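Side-chain contacts in RagB/SusD family nutrient uptake outer membrane protein (Bacteroides thetaiotaomicron, PDB 7KV2), which probably binds beta-glucans at the outer membrane surface of a gut bacterium, as a glycan-binding protein of the SusD family: residues Tyr67-Val70 and Asn71-Ser74; Gly213-Leu217 and Ala218-Met222; Arg401-Arg404 and Tyr405-Leu409. All blocks are in the same frame, centred on the assembly; numbering follows the deposited sequence.

Contact 1: Tyr67-Val70 and Asn71-Ser74; sequences YNPV and NLMS
Two successive bends in the Met73 chain, at chi2 (-53°) and chi3 (86°), curl its thioether back over Asn68 and Pro69, with CG set beside the residue's own backbone N. Each part of the chain then finds its own surface: SD rests 3.8 Å from Asn68 CA, while CE turns to the proline and lies 4.0 Å from Pro69 CD. The methyl group thus comes in at one corner of the pyrrolidine ring. Leu72 takes a neighbouring corner, its CD1 standing 3.8 Å from Pro69 CG, and both side chains run aslant to the ring, so that the proline is wedged against two successive residues of the helix. This is how an irregular loop enters helix 70-75 in the helix-rich SusD fold: Pro69 O receives Met73 N at 2.9 Å with an N-H...O angle of 150°, a first-turn bond that fixes the root of the methionine directly over the loop it covers. Were an alanine here, the sulfur and methyl would be gone, a gap would probably open beside Asn68 CA and Pro69 CD, and Phe161 of helix 137-162 would probably lose part of its contact with this side chain. The polar groups around this apolar core are tied down separately. Asn68 ND2 donates to Tyr67 O at 3.0 Å, coming from above the carbonyl plane, and its OD1 accepts from Leu111 N. Asn71 brings OD1 to 4.0 Å from Pro69 CB, whereas its ND2 reaches Gly459 O. One residue further on, a water joins the two ends of the turn, donating to Val70 O at 2.7 Å and hydrogen-bonded to Ser74 OG at 2.6 Å.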
loop_
_atom_site.group_PDB
_atom_site.type_symbol
_atom_site.label_atom_id
_atom_site.label_comp_id
_atom_site.label_asym_id
_atom_site.label_seq_id
_atom_site.Cartn_x
_atom_site.Cartn_y
_atom_site.Cartn_z
ATOM N N TYR A 67 4.714 5.229 13.540
ATOM C CA TYR A 67 5.070 4.525 12.271
ATOM C C TYR A 67 3.915 3.616 11.896
ATOM O O TYR A 67 3.705 2.582 12.578
ATOM C CB TYR A 67 6.357 3.732 12.477
ATOM C CG TYR A 67 7.500 4.558 12.979
ATOM C CD1 TYR A 67 8.297 5.282 12.114
ATOM C CD2 TYR A 67 7.806 4.620 14.331
ATOM C CE1 TYR A 67 9.340 6.061 12.564
ATOM C CE2 TYR A 67 8.841 5.406 14.800
ATOM C CZ TYR A 67 9.632 6.107 13.912
ATOM O OH TYR A 67 10.682 6.895 14.315
ATOM N N ASN A 68 3.086 4.026 10.931
ATOM C CA ASN A 68 1.928 3.238 10.439
ATOM C C ASN A 68 2.030 3.089 8.905
ATOM O O ASN A 68 1.076 3.368 8.185
ATOM C CB ASN A 68 0.585 3.888 10.784
ATOM C CG ASN A 68 0.164 3.980 12.249
ATOM O OD1 ASN A 68 -0.900 4.563 12.489
ATOM N ND2 ASN A 68 0.948 3.476 13.196
ATOM N N PRO A 69 3.162 2.591 8.343
ATOM C CA PRO A 69 3.281 2.426 6.902
ATOM C C PRO A 69 2.114 1.574 6.383
ATOM O O PRO A 69 1.869 0.438 6.864
ATOM C CB PRO A 69 4.670 1.758 6.719
ATOM C CG PRO A 69 4.945 1.123 8.032
ATOM C CD PRO A 69 4.310 2.029 9.065
ATOM N N VAL A 70 1.378 2.110 5.415
ATOM C CA VAL A 70 0.010 1.640 5.118
ATOM C C VAL A 70 0.037 0.211 4.554
ATOM O O VAL A 70 -0.830 -0.560 4.847
ATOM C CB VAL A 70 -0.745 2.647 4.250
ATOM C CG1 VAL A 70 -0.113 2.857 2.870
ATOM C CG2 VAL A 70 -2.198 2.216 4.100
ATOM N N ASN A 71 1.023 -0.131 3.735
ATOM C CA ASN A 71 1.188 -1.505 3.237
ATOM C C ASN A 71 1.405 -2.459 4.415
ATOM O O ASN A 71 0.797 -3.512 4.384
ATOM C CB ASN A 71 2.326 -1.596 2.191
ATOM C CG ASN A 71 3.670 -1.021 2.604
ATOM O OD1 ASN A 71 3.744 -0.007 3.294
ATOM N ND2 ASN A 71 4.775 -1.706 2.247
ATOM N N LEU A 72 2.342 -2.189 5.311
ATOM C CA LEU A 72 2.717 -3.167 6.349
ATOM C C LEU A 72 1.539 -3.292 7.321
ATOM O O LEU A 72 1.397 -4.396 7.907
ATOM C CB LEU A 72 3.955 -2.749 7.150
ATOM C CG LEU A 72 5.279 -2.573 6.405
ATOM C CD1 LEU A 72 6.422 -2.348 7.394
ATOM C CD2 LEU A 72 5.542 -3.754 5.553
ATOM N N MET A 73 0.778 -2.219 7.523
ATOM C CA MET A 73 -0.329 -2.279 8.503
ATOM C C MET A 73 -1.319 -3.405 8.121
ATOM O O MET A 73 -1.875 -4.055 9.073
ATOM C CB MET A 73 -1.044 -0.945 8.709
ATOM C CG MET A 73 -0.208 0.148 9.359
ATOM S SD MET A 73 0.583 -0.277 10.930
ATOM C CE MET A 73 2.110 -1.030 10.377
ATOM N N SER A 74 -1.559 -3.682 6.834
ATOM C CA SER A 74 -2.358 -4.860 6.414
ATOM C C SER A 74 -1.478 -6.115 6.367
ATOM O O SER A 74 -1.956 -7.188 6.790
ATOM C CB SER A 74 -3.149 -4.600 5.165
ATOM O OG SER A 74 -2.316 -4.497 4.013
HETATM O O HOH W 1 -2.658 -1.991 3.402
#

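Contact 2: Gly213-Leu217 and Ala218-Met222; sequences GRVTL and AMVYM
Thr216 caps the helix it precedes: its OG1 accepts from Met219 N at 3.0 Å, the side-chain bond of a classic N-cap at the start of helix 217-231. With OG1 lodged between backbone N and carbonyl carbon (chi1 68°), the hydroxyl faces the first turn, where the first amides of a helix have no carbonyl a turn earlier in the helix to bond to. The regular bonding follows at once, Val220 N to Thr216 O at 3.0 Å and Tyr221 N to Leu217 O at 2.9 Å. That second bond sets the root of Tyr221 one turn beyond Leu217, and the leucine lies over one face of the phenol ring. Leu217 CG makes a CH-pi contact 3.8 Å from the ring centroid, 19° off the normal, and the two methyls fork from it, CD1 above the CE1 side and CD2 toward the hydroxyl. The ring's position is fixed further out by helix 237-249, where Tyr243 stacks on it and Glu246 OE1 is hydrogen-bonded to Tyr221 OH. On another side of the cap, Val215 packs between the helix start and helix 137-162, touching Ala149 and Leu150 there. Its CG1 methyl carries the local contact, standing 3.8 Å from Val220 CG2 and, more loosely, 4.2 Å from Met219 SD.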
loop_
_atom_site.group_PDB
_atom_site.type_symbol
_atom_site.label_atom_id
_atom_site.label_comp_id
_atom_site.label_asym_id
_atom_site.label_seq_id
_atom_site.Cartn_x
_atom_site.Cartn_y
_atom_site.Cartn_z
ATOM N N GLY A 213 2.658 11.201 -10.125
ATOM C CA GLY A 213 2.115 11.327 -8.760
ATOM C C GLY A 213 0.724 11.937 -8.784
ATOM O O GLY A 213 0.004 11.788 -7.797
ATOM N N ARG A 214 0.358 12.665 -9.855
ATOM C CA ARG A 214 -0.988 13.286 -9.968
ATOM C C ARG A 214 -1.993 12.162 -10.240
ATOM O O ARG A 214 -1.611 11.148 -10.845
ATOM C CB ARG A 214 -1.066 14.360 -11.060
ATOM C CG ARG A 214 -0.198 15.595 -10.826
ATOM C CD ARG A 214 -0.769 16.604 -9.833
ATOM N NE ARG A 214 -0.121 17.912 -9.920
ATOM C CZ ARG A 214 -0.695 19.051 -9.557
ATOM N NH1 ARG A 214 -1.912 19.056 -9.051
ATOM N NH2 ARG A 214 -0.063 20.190 -9.724
ATOM N N VAL A 215 -3.234 12.338 -9.799
ATOM C CA VAL A 215 -4.341 11.429 -10.154
ATOM C C VAL A 215 -4.425 11.321 -11.681
ATOM O O VAL A 215 -4.304 12.359 -12.378
ATOM C CB VAL A 215 -5.650 11.945 -9.535
ATOM C CG1 VAL A 215 -6.845 11.142 -9.997
ATOM C CG2 VAL A 215 -5.548 11.936 -8.016
ATOM N N THR A 216 -4.647 10.103 -12.152
ATOM C CA THR A 216 -4.882 9.740 -13.556
ATOM C C THR A 216 -6.146 8.882 -13.632
ATOM O O THR A 216 -6.569 8.320 -12.591
ATOM C CB THR A 216 -3.698 8.971 -14.135
ATOM O OG1 THR A 216 -3.697 7.708 -13.448
ATOM C CG2 THR A 216 -2.412 9.744 -13.965
ATOM N N LEU A 217 -6.705 8.765 -14.846
ATOM C CA LEU A 217 -7.847 7.872 -15.102
ATOM C C LEU A 217 -7.451 6.448 -14.694
ATOM O O LEU A 217 -8.263 5.783 -14.089
ATOM C CB LEU A 217 -8.279 7.951 -16.567
ATOM C CG LEU A 217 -9.570 7.185 -16.886
ATOM C CD1 LEU A 217 -10.746 7.711 -16.094
ATOM C CD2 LEU A 217 -9.859 7.242 -18.377
ATOM N N ALA A 218 -6.245 5.973 -15.042
ATOM C CA ALA A 218 -5.857 4.572 -14.755
ATOM C C ALA A 218 -5.829 4.365 -13.242
ATOM O O ALA A 218 -6.266 3.276 -12.788
ATOM C CB ALA A 218 -4.542 4.222 -15.390
ATOM N N MET A 219 -5.369 5.363 -12.494
ATOM C CA MET A 219 -5.330 5.259 -11.013
ATOM C C MET A 219 -6.775 5.144 -10.509
ATOM O O MET A 219 -7.088 4.293 -9.673
ATOM C CB MET A 219 -4.599 6.448 -10.395
ATOM C CG MET A 219 -4.652 6.460 -8.892
ATOM S SD MET A 219 -6.140 7.386 -8.334
ATOM C CE MET A 219 -5.669 7.731 -6.645
ATOM N N VAL A 220 -7.675 5.942 -11.074
ATOM C CA VAL A 220 -9.089 5.942 -10.607
ATOM C C VAL A 220 -9.731 4.592 -10.937
ATOM O O VAL A 220 -10.435 4.060 -10.093
ATOM C CB VAL A 220 -9.844 7.128 -11.250
ATOM C CG1 VAL A 220 -11.357 6.974 -11.193
ATOM C CG2 VAL A 220 -9.426 8.432 -10.611
ATOM N N TYR A 221 -9.441 4.047 -12.114
ATOM C CA TYR A 221 -9.931 2.733 -12.587
ATOM C C TYR A 221 -9.484 1.658 -11.599
ATOM O O TYR A 221 -10.258 0.757 -11.211
ATOM C CB TYR A 221 -9.417 2.468 -13.990
ATOM C CG TYR A 221 -10.206 3.132 -15.095
ATOM C CD1 TYR A 221 -11.393 3.830 -14.864
ATOM C CD2 TYR A 221 -9.773 3.000 -16.403
ATOM C CE1 TYR A 221 -12.096 4.416 -15.917
ATOM C CE2 TYR A 221 -10.492 3.539 -17.461
ATOM C CZ TYR A 221 -11.647 4.263 -17.215
ATOM O OH TYR A 221 -12.341 4.755 -18.302
ATOM N N MET A 222 -8.234 1.733 -11.184
ATOM C CA MET A 222 -7.698 0.708 -10.254
ATOM C C MET A 222 -8.350 0.852 -8.869
ATOM O O MET A 222 -8.627 -0.174 -8.244
ATOM C CB MET A 222 -6.176 0.785 -10.157
ATOM C CG MET A 222 -5.470 0.335 -11.447
ATOM S SD MET A 222 -5.799 -1.382 -11.908
ATOM C CE MET A 222 -4.703 -2.228 -10.747
#

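Contact 3: Arg401-Arg404 and Tyr405-Leu409. With NA (sodium ion), chain G.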
loop_
_atom_site.group_PDB
_atom_site.type_symbol
_atom_site.label_atom_id
_atom_site.label_comp_id
_atom_site.label_asym_id
_atom_site.label_seq_id
_atom_site.Cartn_x
_atom_site.Cartn_y
_atom_site.Cartn_z
ATOM N N ARG A 401 4.987 1.704 -4.159
ATOM C CA ARG A 401 4.178 1.296 -5.336
ATOM C C ARG A 401 2.749 0.971 -4.867
ATOM O O ARG A 401 2.572 0.112 -4.022
ATOM C CB ARG A 401 4.837 0.120 -6.039
ATOM C CG ARG A 401 6.007 0.515 -6.939
ATOM C CD ARG A 401 7.215 1.047 -6.169
ATOM N NE ARG A 401 8.397 1.033 -7.049
ATOM C CZ ARG A 401 9.591 1.519 -6.717
ATOM N NH1 ARG A 401 9.788 2.097 -5.544
ATOM N NH2 ARG A 401 10.576 1.447 -7.589
ATOM N N ILE A 402 1.734 1.604 -5.417
ATOM C CA ILE A 402 0.318 1.375 -5.026
ATOM C C ILE A 402 -0.358 0.442 -6.042
ATOM O O ILE A 402 -0.801 -0.643 -5.629
ATOM C CB ILE A 402 -0.419 2.732 -4.880
ATOM C CG1 ILE A 402 0.277 3.666 -3.885
ATOM C CG2 ILE A 402 -1.871 2.495 -4.518
ATOM C CD1 ILE A 402 0.441 3.062 -2.488
ATOM N N TYR A 403 -0.355 0.819 -7.339
ATOM C CA TYR A 403 -0.982 0.045 -8.442
ATOM C C TYR A 403 0.046 -0.238 -9.532
ATOM O O TYR A 403 0.704 0.717 -10.068
ATOM C CB TYR A 403 -2.173 0.769 -9.058
ATOM C CG TYR A 403 -3.261 1.016 -8.068
ATOM C CD1 TYR A 403 -3.829 -0.032 -7.353
ATOM C CD2 TYR A 403 -3.800 2.287 -7.916
ATOM C CE1 TYR A 403 -4.862 0.189 -6.439
ATOM C CE2 TYR A 403 -4.843 2.502 -7.030
ATOM C CZ TYR A 403 -5.394 1.453 -6.313
ATOM O OH TYR A 403 -6.373 1.734 -5.390
ATOM N N ARG A 404 0.201 -1.533 -9.810
ATOM C CA ARG A 404 1.099 -2.035 -10.874
ATOM C C ARG A 404 0.232 -2.756 -11.899
ATOM O O ARG A 404 -0.798 -3.325 -11.529
ATOM C CB ARG A 404 2.160 -2.975 -10.328
ATOM C CG ARG A 404 3.014 -2.319 -9.253
ATOM C CD ARG A 404 4.286 -3.064 -8.914
ATOM N NE ARG A 404 4.146 -4.296 -8.130
ATOM C CZ ARG A 404 4.232 -5.541 -8.607
ATOM N NH1 ARG A 404 4.391 -5.780 -9.910
ATOM N NH2 ARG A 404 4.171 -6.561 -7.771
ATOM N N TYR A 405 0.697 -2.779 -13.134
ATOM C CA TYR A 405 -0.066 -3.376 -14.247
ATOM C C TYR A 405 -0.311 -4.866 -14.009
ATOM O O TYR A 405 -1.288 -5.369 -14.502
ATOM C CB TYR A 405 0.694 -3.162 -15.541
ATOM C CG TYR A 405 -0.007 -3.600 -16.803
ATOM C CD1 TYR A 405 -1.087 -2.908 -17.303
ATOM C CD2 TYR A 405 0.501 -4.637 -17.560
ATOM C CE1 TYR A 405 -1.663 -3.258 -18.522
ATOM C CE2 TYR A 405 -0.065 -5.009 -18.764
ATOM C CZ TYR A 405 -1.143 -4.317 -19.256
ATOM O OH TYR A 405 -1.645 -4.680 -20.474
ATOM N N SER A 406 0.553 -5.597 -13.309
ATOM C CA SER A 406 0.251 -7.022 -13.006
ATOM C C SER A 406 -1.071 -7.121 -12.213
ATOM O O SER A 406 -1.806 -8.112 -12.370
ATOM C CB SER A 406 1.401 -7.669 -12.310
ATOM O OG SER A 406 1.633 -7.049 -11.069
ATOM N N GLU A 407 -1.411 -6.102 -11.421
ATOM C CA GLU A 407 -2.684 -6.074 -10.698
ATOM C C GLU A 407 -3.838 -5.848 -11.668
ATOM O O GLU A 407 -4.922 -6.470 -11.459
ATOM C CB GLU A 407 -2.693 -5.014 -9.609
ATOM C CG GLU A 407 -3.849 -5.246 -8.673
ATOM C CD GLU A 407 -3.913 -4.447 -7.393
ATOM O OE1 GLU A 407 -3.064 -3.545 -7.180
ATOM O OE2 GLU A 407 -4.891 -4.733 -6.607
ATOM N N THR A 408 -3.638 -4.991 -12.670
ATOM C CA THR A 408 -4.635 -4.814 -13.742
ATOM C C THR A 408 -4.942 -6.181 -14.383
ATOM O O THR A 408 -6.105 -6.511 -14.552
ATOM C CB THR A 408 -4.115 -3.838 -14.801
ATOM O OG1 THR A 408 -3.667 -2.632 -14.196
ATOM C CG2 THR A 408 -5.191 -3.509 -15.807
ATOM N N LEU A 409 -3.912 -6.910 -14.802
ATOM C CA LEU A 409 -4.057 -8.209 -15.505
ATOM C C LEU A 409 -4.756 -9.233 -14.595
ATOM O O LEU A 409 -5.686 -9.940 -15.071
ATOM C CB LEU A 409 -2.682 -8.706 -15.956
ATOM C CG LEU A 409 -1.990 -7.961 -17.106
ATOM C CD1 LEU A 409 -0.550 -8.411 -17.228
ATOM C CD2 LEU A 409 -2.691 -8.153 -18.440
HETATM NA NA NA G . -1.307 -2.375 -22.039
HETATM O O HOH W 2 -0.493 -3.407 -7.769
HETATM O O HOH W 3 -0.128 -3.343 -23.687
#
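The Tyr403 ring meets Glu407 at its edge, where OE1 lies in the ring plane 3.6 Å from CD1, while Ile402 CG2 sits over the centre of one face. Ring and carboxylate planes are turned 53° apart. Extended beyond CG, the glutamate chain reaches back along the strand, and a water ties it there, donating to Glu407 OE1 at 2.6 Å and accepting from Arg404 N at 2.9 Å. The carboxylate is also gripped by Lys462 at OE1 and Arg453 at OE2, which would probably keep it ionised. Residues 401-409 run from strand 400-404 straight into helix 405-417, and a classic beta bulge places Ile402 and Tyr403 both opposite Phe275 of the partner strand. At the junction Arg404 O accepts from Glu407 N at 2.8 Å, with a weak second bond from Thr408 N. The Arg404 guanidinium is held by salt bridges to Glu272, Glu456 and Glu460. Tyr405 points away from the strand, its chi1 of -175° carrying the ring off opposite the backbone N, and offers OH to a sodium ion at 2.8 Å, completing a site with Ile248 O, Ser250 O, Tyr253 O and a water 2.2 Å from the metal.

How the contacts relate
All three contacts mark places where a helix begins, and contacts 2 and 3 meet directly, their centres about 12 Å apart. Met222, in the second turn of the helix that Thr216 caps, is the joint: its CB packs 3.6 Å from Tyr403 CG, its CE 3.6 Å from Glu407 CB and its SD 3.4 Å from Thr408 OG1. Helix 217-231 thereby rests on the strand-to-helix junction, which lies far from it along the chain. The sodium ion is bound within contact 3 and lies about 10 Å from the side chain of Ala218 in contact 2. Contact 1 stands apart, its nearest atoms about 5 Å from contact 3 and about 12 Å from contact 2.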